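Local coordinates for uncharacterized protein (Thermus thermophilus HB8, PDB 6SCE) that acts as a DNA nuclease of type III CRISPR defence, switched on when cyclic oligoadenylate binds to it, at residues P304-A307 / A308-H311; E324-S327 / R328-A332; A334-G338 / K339-V343; E417-W420 / E421-R424. All coordinates share one frame; numbering follows the deposited sequence.

In the fold
The four contacts are local and follow in series along the chain; none nests in or crosses another. Interaction 1 lies within helix 303-312, between strands 293-297 and 316-321. Interaction 2 is the first turns of helix 326-338, and interaction 3 ends that helix and closes the turn into strand 342-347, the edge of the same sheet. Interaction 4 is the turn between strand 415-417, at the other edge, and helix 425-432. L305 and Y309 of interaction 1 pack on F336 of interaction 3, and L305 also on A332 of interaction 2. A307 packs on W420 of interaction 4, where Y306 OH probably hydrogen-bonds R424 N. Interactions 1 and 2 also touch adenosines of chain B.

Interaction 1: residues P304-A307 / A308-H311; sequences PLYA and AYLH. With nucleotides of chain B.
Y306 and L310 lie one helical turn apart, and CG of L310 lies over one face of the Y306 ring. The two methyls of the leucine reach different parts of the ring, with L310 CD1 4.0 Å from Y306 CE2 and L310 CD2 4.2 Å from Y306 CZ. With CG anti to the backbone N (chi1 -171°), the Y306 ring lies beside the side chains of Y309 and L310. Y309 meets Y306 at a slant, with Y309 CD2 4.0 Å from Y306 CE1. Y306 is buried, and its OH is hydrogen-bonded to R424 N. Backbone bonds of the i to i+4 kind hold the turns together, such as L310 N to Y306 O at 3.0 Å. P304 stands near the helix start and lies over the adenine of A4 of chain B. Its CG is 3.7 Å from N3 of A4, and its CD is 3.7 Å from C2 of A4. An alanine here would lack the pyrrolidine CG and CD, and the adenine would probably lose the apolar surface it rests on. This is the helix of a beta-alpha-beta unit, consistent with a CARF domain of Rossmann-like fold; the helix's N-terminal end borders the bound adenine, probably that of the cyclic oligoadenylate.

Interaction 2: residues E324-S327 / R328-A332; sequences EMES and RLRWA. With nucleotides of chain B.
W331 turns its indole back against S327 through chi1 of -58°, which puts CG beside the backbone N. In one of two deposited copies of W331, so less certainly, S327 CB makes a CH-pi contact, 3.8 Å from the centroid of the W331 six-membered ring, over the face. O of S327 lies above the same indole, toward its rim, and also accepts the backbone N of W331 at 3.0 Å. E326 and R330 run side by side and point the same way. Their charged groups do not touch directly; in one of two copies of E326, also less certain, a water bridges them. It donates to E326 OE2 at 2.7 Å and accepts from R330 NH1 at 3.1 Å, in the plane of the guanidinium. M325, a selenomethionine, is the N-cap, and its O accepts L329 N at 3.0 Å. Its side chain bends at chi2 (-76°) and lies over the adenine of A3 of chain B, with CE 3.6 Å from C4 of A3. E324 takes the cramped chi1 of 59°, between backbone N and carbonyl carbon. There its OE1 accepts N6 of A3 at 3.0 Å and also forms a salt bridge with R114, which is likely to fix the carboxylate. This is the start of a Rossmann-like crossover helix, with the residues just before its first turn forming part of the adenine site.

Interaction 3: residues A334-G338 / K339-V343; sequences AFFRG and KGVRV
K339 and F336 meet at a Schellman motif that ends helix 326-338 and turns the chain into strand 342-347. G340 is the C-prime residue, with a positive phi of 76° that suits glycine. Its N bonds to R337 O at 3.0 Å, from above the carbonyl plane. V341 N bonds to F336 O, also at 3.0 Å. K339 N makes weak bonds to both F335 O and F336 O, so F336 O takes two donors. K339 bends at chi2 (-58°) and lays its chain over the F335 ring. K339 CG makes a CH-pi contact 4.2 Å from the ring centroid, while CE passes one rim. The chain ends at NZ, in a salt bridge with D427. F335 also meets Y309 edge-to-face, and its CD2 lies 3.9 Å above the centre of the F336 ring. An alanine in place of F335 would probably leave the K339 chain without its aromatic support and open a gap beside Y309 and F336. F336 faces the sheet, packing on V317 and L319. V341 brings its CG2 to the edge of the F336 ring, near its plane. V343, two residues on, buries the other large surface. Its CG2 stands 3.9 Å from R337 CG, where the two side chains cross at about a right angle, and only 3.5 Å from F336 CB.

Interaction 4: residues E417-W420 / E421-R424; sequences EVPW and EEGR
P419 lies against two glutamates, E421 and E422. Its CB is 3.6 Å from OE2 of E421 and 3.7 Å from OE2 of E422. E421 reaches back by a chi1 of 71°, with CG between the backbone N and the carbonyl carbon, and by a second bend at chi2. This folds its carboxylate over the peptide that joins P419 to W420, with OE1 3.3 Å from P419 C. E422 is extended beyond CG and crosses P419 obliquely, against CB and CG. The backbone sets these positions. E422 N bonds to P419 O at 3.0 Å and G423 N bonds to W420 O at 2.8 Å. Both donors sit above the carbonyl planes, in successive i to i+3 bonds of a 3-10 turn. Just before the turn, P419 centres an inverse gamma turn, closed by a weak bond from W420 N to V418 O. CG1 of V418 lies 3.6 Å above the plane of the W420 indole, over its centre. Further out, the indole packs on A307 and L310, and its NE1 bonds to O of D406. The turn is held by its backbone bonds, and the buried indole ties it to helix 303-312. The carboxylate oxygens rest against aliphatic carbon of P419, which offers them no polar partner. The two carboxylates gather close together beside the proline, a pairing of like charges that is likely to be tolerated because both residues are exposed.

Interaction 1: residues P304-A307 / A308-H311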
loop_
_atom_site.group_PDB
_atom_site.type_symbol
_atom_site.label_atom_id
_atom_site.label_comp_id
_atom_site.label_asym_id
_atom_site.label_seq_id
_atom_site.Cartn_x
_atom_site.Cartn_y
_atom_site.Cartn_z
ATOM N N PRO A 304 4.131 -6.206 6.325
ATOM C CA PRO A 304 5.479 -6.316 6.858
ATOM C C PRO A 304 5.546 -6.252 8.367
ATOM O O PRO A 304 6.342 -6.954 9.004
ATOM C CB PRO A 304 6.208 -5.126 6.219
ATOM C CG PRO A 304 5.479 -4.900 4.922
ATOM C CD PRO A 304 4.035 -5.194 5.261
ATOM N N LEU A 305 4.720 -5.405 8.959
ATOM C CA LEU A 305 4.652 -5.321 10.398
ATOM C C LEU A 305 4.124 -6.608 11.006
ATOM O O LEU A 305 4.600 -7.071 12.040
ATOM C CB LEU A 305 3.744 -4.170 10.805
ATOM C CG LEU A 305 3.707 -3.815 12.300
ATOM C CD1 LEU A 305 5.049 -3.697 12.977
ATOM C CD2 LEU A 305 2.957 -2.496 12.420
ATOM N N TYR A 306 3.134 -7.186 10.357
ATOM C CA TYR A 306 2.577 -8.453 10.813
ATOM C C TYR A 306 3.624 -9.588 10.696
ATOM O O TYR A 306 3.757 -10.401 11.593
ATOM C CB TYR A 306 1.347 -8.786 10.020
ATOM C CG TYR A 306 0.586 -9.965 10.561
ATOM C CD1 TYR A 306 0.171 -9.988 11.877
ATOM C CD2 TYR A 306 0.256 -11.030 9.760
ATOM C CE1 TYR A 306 -0.539 -11.049 12.399
ATOM C CE2 TYR A 306 -0.467 -12.106 10.267
ATOM C CZ TYR A 306 -0.856 -12.108 11.586
ATOM O OH TYR A 306 -1.567 -13.159 12.117
ATOM N N ALA A 307 4.350 -9.626 9.579
ATOM C CA ALA A 307 5.419 -10.595 9.418
ATOM C C ALA A 307 6.439 -10.440 10.507
ATOM O O ALA A 307 6.908 -11.427 11.071
ATOM C CB ALA A 307 6.076 -10.456 8.051
ATOM N N ALA A 308 6.790 -9.199 10.815
ATOM C CA ALA A 308 7.766 -8.930 11.868
ATOM C C ALA A 308 7.291 -9.441 13.229
ATOM O O ALA A 308 8.089 -9.952 14.025
ATOM C CB ALA A 308 8.081 -7.452 11.934
ATOM N N TYR A 309 6.010 -9.254 13.505
ATOM C CA TYR A 309 5.395 -9.800 14.717
ATOM C C TYR A 309 5.501 -11.347 14.740
ATOM O O TYR A 309 5.885 -11.920 15.750
ATOM C CB TYR A 309 3.938 -9.355 14.795
ATOM C CG TYR A 309 3.139 -10.167 15.769
ATOM C CD1 TYR A 309 3.343 -10.022 17.125
ATOM C CD2 TYR A 309 2.238 -11.127 15.329
ATOM C CE1 TYR A 309 2.642 -10.797 18.030
ATOM C CE2 TYR A 309 1.518 -11.897 16.226
ATOM C CZ TYR A 309 1.739 -11.725 17.578
ATOM O OH TYR A 309 1.056 -12.477 18.493
ATOM N N LEU A 310 5.177 -12.006 13.634
ATOM C CA LEU A 310 5.226 -13.470 13.590
ATOM C C LEU A 310 6.658 -13.969 13.791
ATOM O O LEU A 310 6.893 -14.931 14.525
ATOM C CB LEU A 310 4.664 -14.010 12.288
ATOM C CG LEU A 310 3.185 -13.749 12.036
ATOM C CD1 LEU A 310 2.806 -14.302 10.680
ATOM C CD2 LEU A 310 2.336 -14.333 13.144
ATOM N N HIS A 311 7.613 -13.282 13.174
ATOM C CA HIS A 311 9.029 -13.665 13.286
ATOM C C HIS A 311 9.609 -13.400 14.678
ATOM O O HIS A 311 10.241 -14.288 15.282
ATOM C CB HIS A 311 9.819 -12.936 12.208
ATOM C CG HIS A 311 11.302 -13.064 12.331
ATOM N ND1 HIS A 311 11.973 -14.240 12.066
ATOM C CD2 HIS A 311 12.244 -12.160 12.683
ATOM C CE1 HIS A 311 13.270 -14.042 12.231
ATOM N NE2 HIS A 311 13.461 -12.793 12.610
ATOM P P A B 4 5.065 1.280 2.722
ATOM O OP1 A B 4 4.372 1.285 1.403
ATOM O OP2 A B 4 4.303 0.867 3.953
ATOM O "O5'" A B 4 6.389 0.396 2.582
ATOM C "C5'" A B 4 6.243 -1.032 2.573
ATOM C "C4'" A B 4 7.400 -1.619 1.802
ATOM O "O4'" A B 4 7.471 -3.053 2.046
ATOM C "C3'" A B 4 7.264 -1.448 0.294
ATOM O "O3'" A B 4 8.495 -1.279 -0.402
ATOM C "C2'" A B 4 6.653 -2.796 -0.100
ATOM O "O2'" A B 4 6.804 -3.083 -1.472
ATOM C "C1'" A B 4 7.458 -3.713 0.803
ATOM N N9 A B 4 6.917 -5.056 0.955
ATOM C C8 A B 4 7.643 -6.208 0.780
ATOM N N7 A B 4 6.920 -7.289 0.917
ATOM C C5 A B 4 5.630 -6.827 1.161
ATOM C C6 A B 4 4.404 -7.489 1.386
ATOM N N6 A B 4 4.249 -8.817 1.367
ATOM N N1 A B 4 3.306 -6.714 1.576
ATOM C C2 A B 4 3.452 -5.382 1.562
ATOM N N3 A B 4 4.556 -4.650 1.385
ATOM C C4 A B 4 5.623 -5.439 1.190
#

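Interaction 2: residues E324-S327 / R328-A332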
loop_
_atom_site.group_PDB
_atom_site.type_symbol
_atom_site.label_atom_id
_atom_site.label_comp_id
_atom_site.label_asym_id
_atom_site.label_seq_id
_atom_site.Cartn_x
_atom_site.Cartn_y
_atom_site.Cartn_z
ATOM N N GLU A 324 0.219 12.326 10.527
ATOM C CA GLU A 324 -0.755 11.927 9.502
ATOM C C GLU A 324 -1.051 10.400 9.438
ATOM O O GLU A 324 -2.017 9.980 8.799
ATOM C CB GLU A 324 -0.378 12.481 8.118
ATOM C CG GLU A 324 0.985 12.073 7.567
ATOM C CD GLU A 324 2.093 13.073 7.886
ATOM O OE1 GLU A 324 2.847 13.525 6.979
ATOM O OE2 GLU A 324 2.230 13.422 9.055
HETATM N N MSE A 325 -0.262 9.580 10.126
HETATM C CA MSE A 325 -0.516 8.135 10.206
HETATM C C MSE A 325 -1.051 7.804 11.587
HETATM O O MSE A 325 -0.941 6.651 12.046
HETATM C CB MSE A 325 0.791 7.364 9.935
HETATM C CG MSE A 325 1.382 7.474 8.536
HETATM SE SE MSE A 325 0.315 6.333 7.323
HETATM C CE MSE A 325 1.363 6.804 5.728
ATOM N N GLU A 326 -1.657 8.777 12.294
ATOM C CA GLU A 326 -2.138 8.500 13.646
ATOM C C GLU A 326 -3.110 7.315 13.695
ATOM O O GLU A 326 -2.989 6.481 14.557
ATOM C CB GLU A 326 -2.778 9.743 14.282
ATOM C CG GLU A 326 -3.352 9.478 15.665
ATOM C CD GLU A 326 -4.786 8.976 15.611
ATOM O OE1 GLU A 326 -5.483 9.253 14.611
ATOM O OE2 GLU A 326 -5.214 8.309 16.574
ATOM N N SER A 327 -4.066 7.239 12.773
ATOM C CA SER A 327 -5.036 6.131 12.779
ATOM C C SER A 327 -4.332 4.777 12.696
ATOM O O SER A 327 -4.605 3.866 13.472
ATOM C CB SER A 327 -6.008 6.227 11.602
ATOM O OG SER A 327 -6.778 7.403 11.699
ATOM N N ARG A 328 -3.411 4.657 11.757
ATOM C CA ARG A 328 -2.687 3.383 11.618
ATOM C C ARG A 328 -1.876 3.042 12.861
ATOM O O ARG A 328 -1.771 1.868 13.241
ATOM C CB ARG A 328 -1.826 3.384 10.361
ATOM C CG ARG A 328 -2.643 3.547 9.072
ATOM C CD ARG A 328 -3.534 2.342 8.857
ATOM N NE ARG A 328 -2.718 1.139 8.706
ATOM C CZ ARG A 328 -2.238 0.694 7.543
ATOM N NH1 ARG A 328 -2.522 1.328 6.407
ATOM N NH2 ARG A 328 -1.459 -0.390 7.530
ATOM N N LEU A 329 -1.286 4.051 13.495
ATOM C CA LEU A 329 -0.549 3.829 14.714
ATOM C C LEU A 329 -1.504 3.331 15.797
ATOM O O LEU A 329 -1.185 2.383 16.532
ATOM C CB LEU A 329 0.165 5.095 15.170
ATOM C CG LEU A 329 0.967 5.032 16.461
ATOM C CD1 LEU A 329 2.093 4.042 16.333
ATOM C CD2 LEU A 329 1.523 6.409 16.805
ATOM N N ARG A 330 -2.665 3.971 15.899
ATOM C CA ARG A 330 -3.671 3.571 16.908
ATOM C C ARG A 330 -4.058 2.086 16.746
ATOM O O ARG A 330 -4.113 1.317 17.716
ATOM C CB ARG A 330 -4.913 4.461 16.772
ATOM C CG ARG A 330 -6.060 4.149 17.724
ATOM C CD ARG A 330 -7.255 5.057 17.420
ATOM N NE ARG A 330 -8.368 4.841 18.353
ATOM C CZ ARG A 330 -9.568 5.423 18.255
ATOM N NH1 ARG A 330 -9.842 6.259 17.261
ATOM N NH2 ARG A 330 -10.512 5.155 19.147
ATOM N N TRP A 331 -4.297 1.656 15.517
ATOM C CA TRP A 331 -4.709 0.269 15.246
ATOM C C TRP A 331 -3.582 -0.716 15.499
ATOM O O TRP A 331 -3.810 -1.823 15.961
ATOM C CB TRP A 331 -5.221 0.116 13.812
ATOM C CG TRP A 331 -6.372 1.029 13.566
ATOM C CD1 TRP A 331 -7.343 1.357 14.460
ATOM C CD2 TRP A 331 -6.657 1.762 12.375
ATOM N NE1 TRP A 331 -8.217 2.242 13.899
ATOM C CE2 TRP A 331 -7.823 2.503 12.615
ATOM C CE3 TRP A 331 -6.047 1.856 11.127
ATOM C CZ2 TRP A 331 -8.393 3.320 11.656
ATOM C CZ3 TRP A 331 -6.622 2.681 10.169
ATOM C CH2 TRP A 331 -7.771 3.395 10.439
ATOM N N ALA A 332 -2.354 -0.299 15.188
ATOM C CA ALA A 332 -1.189 -1.154 15.455
ATOM C C ALA A 332 -1.012 -1.331 16.961
ATOM O O ALA A 332 -0.774 -2.442 17.448
ATOM C CB ALA A 332 0.076 -0.570 14.851
ATOM P P A B 3 9.951 5.893 -0.002
ATOM O OP1 A B 3 10.990 6.818 0.609
ATOM O OP2 A B 3 10.549 4.665 -0.633
ATOM O "O5'" A B 3 8.897 5.494 1.114
ATOM C "C5'" A B 3 7.636 4.876 0.823
ATOM C "C4'" A B 3 6.992 4.548 2.150
ATOM O "O4'" A B 3 6.700 5.782 2.872
ATOM C "C3'" A B 3 5.680 3.775 2.075
ATOM O "O3'" A B 3 5.796 2.687 2.971
ATOM C "C2'" A B 3 4.641 4.809 2.539
ATOM O "O2'" A B 3 3.499 4.243 3.144
ATOM C "C1'" A B 3 5.468 5.622 3.527
ATOM N N9 A B 3 4.941 6.943 3.785
ATOM C C8 A B 3 4.554 7.866 2.843
ATOM N N7 A B 3 4.151 8.996 3.388
ATOM C C5 A B 3 4.322 8.808 4.749
ATOM C C6 A B 3 4.088 9.651 5.852
ATOM N N6 A B 3 3.656 10.903 5.726
ATOM N N1 A B 3 4.389 9.158 7.076
ATOM C C2 A B 3 4.862 7.910 7.178
ATOM N N3 A B 3 5.117 7.019 6.211
ATOM C C4 A B 3 4.818 7.545 5.007
HETATM O O HOH W 1 -7.545 7.413 15.464
#

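Interaction 3: residues A334-G338 / K339-V343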
loop_
_atom_site.group_PDB
_atom_site.type_symbol
_atom_site.label_atom_id
_atom_site.label_comp_id
_atom_site.label_asym_id
_atom_site.label_seq_id
_atom_site.Cartn_x
_atom_site.Cartn_y
_atom_site.Cartn_z
ATOM N N ALA A 334 -3.324 -1.133 19.228
ATOM C CA ALA A 334 -4.418 -1.962 19.742
ATOM C C ALA A 334 -4.138 -3.436 19.427
ATOM O O ALA A 334 -4.353 -4.328 20.257
ATOM C CB ALA A 334 -5.729 -1.528 19.140
ATOM N N PHE A 335 -3.623 -3.689 18.224
ATOM C CA PHE A 335 -3.288 -5.034 17.834
ATOM C C PHE A 335 -2.254 -5.664 18.746
ATOM O O PHE A 335 -2.441 -6.809 19.230
ATOM C CB PHE A 335 -2.796 -5.102 16.394
ATOM C CG PHE A 335 -2.218 -6.434 16.050
ATOM C CD1 PHE A 335 -3.057 -7.515 15.833
ATOM C CD2 PHE A 335 -0.844 -6.625 16.021
ATOM C CE1 PHE A 335 -2.530 -8.765 15.547
ATOM C CE2 PHE A 335 -0.319 -7.878 15.742
ATOM C CZ PHE A 335 -1.169 -8.944 15.497
ATOM N N PHE A 336 -1.165 -4.936 18.995
ATOM C CA PHE A 336 -0.091 -5.461 19.813
ATOM C C PHE A 336 -0.524 -5.590 21.277
ATOM O O PHE A 336 -0.246 -6.599 21.905
ATOM C CB PHE A 336 1.187 -4.639 19.661
ATOM C CG PHE A 336 1.947 -4.926 18.378
ATOM C CD1 PHE A 336 2.686 -6.087 18.239
ATOM C CD2 PHE A 336 1.928 -4.030 17.334
ATOM C CE1 PHE A 336 3.395 -6.345 17.082
ATOM C CE2 PHE A 336 2.618 -4.286 16.172
ATOM C CZ PHE A 336 3.341 -5.453 16.039
ATOM N N ARG A 337 -1.261 -4.613 21.791
ATOM C CA ARG A 337 -1.801 -4.747 23.156
ATOM C C ARG A 337 -2.716 -5.956 23.297
ATOM O O ARG A 337 -2.666 -6.647 24.313
ATOM C CB ARG A 337 -2.573 -3.510 23.576
ATOM C CG ARG A 337 -1.708 -2.312 23.941
ATOM C CD ARG A 337 -2.632 -1.171 24.346
ATOM N NE ARG A 337 -1.971 0.124 24.493
ATOM C CZ ARG A 337 -1.389 0.553 25.609
ATOM N NH1 ARG A 337 -1.351 -0.213 26.699
ATOM N NH2 ARG A 337 -0.835 1.758 25.638
ATOM N N GLY A 338 -3.526 -6.222 22.272
ATOM C CA GLY A 338 -4.426 -7.385 22.270
ATOM C C GLY A 338 -3.685 -8.708 22.301
ATOM O O GLY A 338 -4.223 -9.707 22.754
ATOM N N LYS A 339 -2.441 -8.713 21.820
ATOM C CA LYS A 339 -1.587 -9.899 21.826
ATOM C C LYS A 339 -0.687 -9.966 23.055
ATOM O O LYS A 339 0.255 -10.764 23.082
ATOM C CB LYS A 339 -0.726 -9.937 20.551
ATOM C CG LYS A 339 -1.518 -10.093 19.267
ATOM C CD LYS A 339 -2.352 -11.375 19.295
ATOM C CE LYS A 339 -2.810 -11.809 17.918
ATOM N NZ LYS A 339 -3.554 -13.101 18.008
ATOM N N GLY A 340 -0.956 -9.123 24.052
ATOM C CA GLY A 340 -0.215 -9.120 25.307
ATOM C C GLY A 340 1.161 -8.482 25.220
ATOM O O GLY A 340 2.000 -8.714 26.087
ATOM N N VAL A 341 1.398 -7.680 24.177
ATOM C CA VAL A 341 2.697 -7.053 23.958
ATOM C C VAL A 341 2.680 -5.657 24.526
ATOM O O VAL A 341 1.744 -4.931 24.267
ATOM C CB VAL A 341 3.051 -6.983 22.447
ATOM C CG1 VAL A 341 4.426 -6.365 22.242
ATOM C CG2 VAL A 341 3.026 -8.376 21.845
ATOM N N ARG A 342 3.708 -5.271 25.275
ATOM C CA ARG A 342 3.810 -3.879 25.740
ATOM C C ARG A 342 4.164 -2.941 24.574
ATOM O O ARG A 342 5.151 -3.160 23.877
ATOM C CB ARG A 342 4.852 -3.707 26.831
ATOM C CG ARG A 342 4.800 -2.336 27.502
ATOM C CD ARG A 342 5.887 -2.158 28.546
ATOM N NE ARG A 342 5.522 -2.818 29.791
ATOM C CZ ARG A 342 6.039 -3.957 30.265
ATOM N NH1 ARG A 342 7.017 -4.627 29.634
ATOM N NH2 ARG A 342 5.570 -4.425 31.418
ATOM N N VAL A 343 3.371 -1.899 24.394
ATOM C CA VAL A 343 3.553 -0.976 23.274
ATOM C C VAL A 343 4.082 0.383 23.724
ATOM O O VAL A 343 3.551 0.986 24.646
ATOM C CB VAL A 343 2.241 -0.740 22.537
ATOM C CG1 VAL A 343 2.455 0.257 21.399
ATOM C CG2 VAL A 343 1.699 -2.053 22.013
#

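Interaction 4: residues E417-W420 / E421-R424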
loop_
_atom_site.group_PDB
_atom_site.type_symbol
_atom_site.label_atom_id
_atom_site.label_comp_id
_atom_site.label_asym_id
_atom_site.label_seq_id
_atom_site.Cartn_x
_atom_site.Cartn_y
_atom_site.Cartn_z
ATOM N N GLU A 417 12.743 -17.772 7.092
ATOM C CA GLU A 417 11.413 -18.270 6.767
ATOM C C GLU A 417 10.501 -17.839 7.900
ATOM O O GLU A 417 10.821 -18.043 9.071
ATOM C CB GLU A 417 11.440 -19.799 6.688
ATOM C CG GLU A 417 12.083 -20.330 5.431
ATOM C CD GLU A 417 11.330 -19.922 4.178
ATOM O OE1 GLU A 417 10.087 -19.731 4.208
ATOM O OE2 GLU A 417 11.994 -19.770 3.162
ATOM N N VAL A 418 9.381 -17.230 7.547
ATOM C CA VAL A 418 8.420 -16.721 8.516
ATOM C C VAL A 418 7.475 -17.847 8.897
ATOM O O VAL A 418 7.102 -18.630 8.029
ATOM C CB VAL A 418 7.630 -15.583 7.880
ATOM C CG1 VAL A 418 6.591 -15.002 8.839
ATOM C CG2 VAL A 418 8.601 -14.480 7.490
ATOM N N PRO A 419 7.076 -17.932 10.173
ATOM C CA PRO A 419 6.085 -18.973 10.522
ATOM C C PRO A 419 4.673 -18.537 10.109
ATOM O O PRO A 419 3.815 -18.278 10.945
ATOM C CB PRO A 419 6.215 -19.114 12.035
ATOM C CG PRO A 419 6.931 -17.895 12.514
ATOM C CD PRO A 419 7.636 -17.254 11.347
ATOM N N TRP A 420 4.430 -18.510 8.814
ATOM C CA TRP A 420 3.187 -17.962 8.299
ATOM C C TRP A 420 1.996 -18.792 8.750
ATOM O O TRP A 420 0.889 -18.268 8.826
ATOM C CB TRP A 420 3.187 -17.964 6.786
ATOM C CG TRP A 420 4.128 -16.981 6.143
ATOM C CD1 TRP A 420 5.159 -17.270 5.318
ATOM C CD2 TRP A 420 4.043 -15.560 6.210
ATOM N NE1 TRP A 420 5.754 -16.102 4.884
ATOM C CE2 TRP A 420 5.067 -15.042 5.404
ATOM C CE3 TRP A 420 3.193 -14.672 6.875
ATOM C CZ2 TRP A 420 5.288 -13.671 5.259
ATOM C CZ3 TRP A 420 3.406 -13.293 6.706
ATOM C CH2 TRP A 420 4.437 -12.828 5.909
ATOM N N GLU A 421 2.227 -20.071 9.051
ATOM C CA GLU A 421 1.156 -20.960 9.519
ATOM C C GLU A 421 0.520 -20.480 10.820
ATOM O O GLU A 421 -0.582 -20.888 11.153
ATOM C CB GLU A 421 1.634 -22.428 9.634
ATOM C CG GLU A 421 2.603 -22.715 10.777
ATOM C CD GLU A 421 4.028 -22.243 10.508
ATOM O OE1 GLU A 421 4.319 -21.733 9.401
ATOM O OE2 GLU A 421 4.873 -22.382 11.415
ATOM N N GLU A 422 1.207 -19.607 11.543
ATOM C CA GLU A 422 0.661 -18.979 12.755
ATOM C C GLU A 422 -0.143 -17.724 12.485
ATOM O O GLU A 422 -0.677 -17.128 13.401
ATOM C CB GLU A 422 1.779 -18.595 13.709
ATOM C CG GLU A 422 2.694 -19.726 14.128
ATOM C CD GLU A 422 3.832 -19.225 14.992
ATOM O OE1 GLU A 422 3.825 -18.017 15.363
ATOM O OE2 GLU A 422 4.749 -20.015 15.281
ATOM N N GLY A 423 -0.189 -17.305 11.236
ATOM C CA GLY A 423 -0.901 -16.101 10.836
ATOM C C GLY A 423 -2.397 -16.338 10.772
ATOM O O GLY A 423 -2.864 -17.494 10.628
ATOM N N ARG A 424 -3.148 -15.255 10.933
ATOM C CA ARG A 424 -4.613 -15.319 10.828
ATOM C C ARG A 424 -5.094 -14.084 10.100
ATOM O O ARG A 424 -4.672 -12.958 10.446
ATOM C CB ARG A 424 -5.259 -15.382 12.207
ATOM C CG ARG A 424 -4.719 -16.467 13.117
ATOM C CD ARG A 424 -5.274 -16.344 14.529
ATOM N NE ARG A 424 -4.352 -16.914 15.514
ATOM C CZ ARG A 424 -4.457 -16.786 16.839
ATOM N NH1 ARG A 424 -5.465 -16.113 17.388
ATOM N NH2 ARG A 424 -3.545 -17.347 17.625
#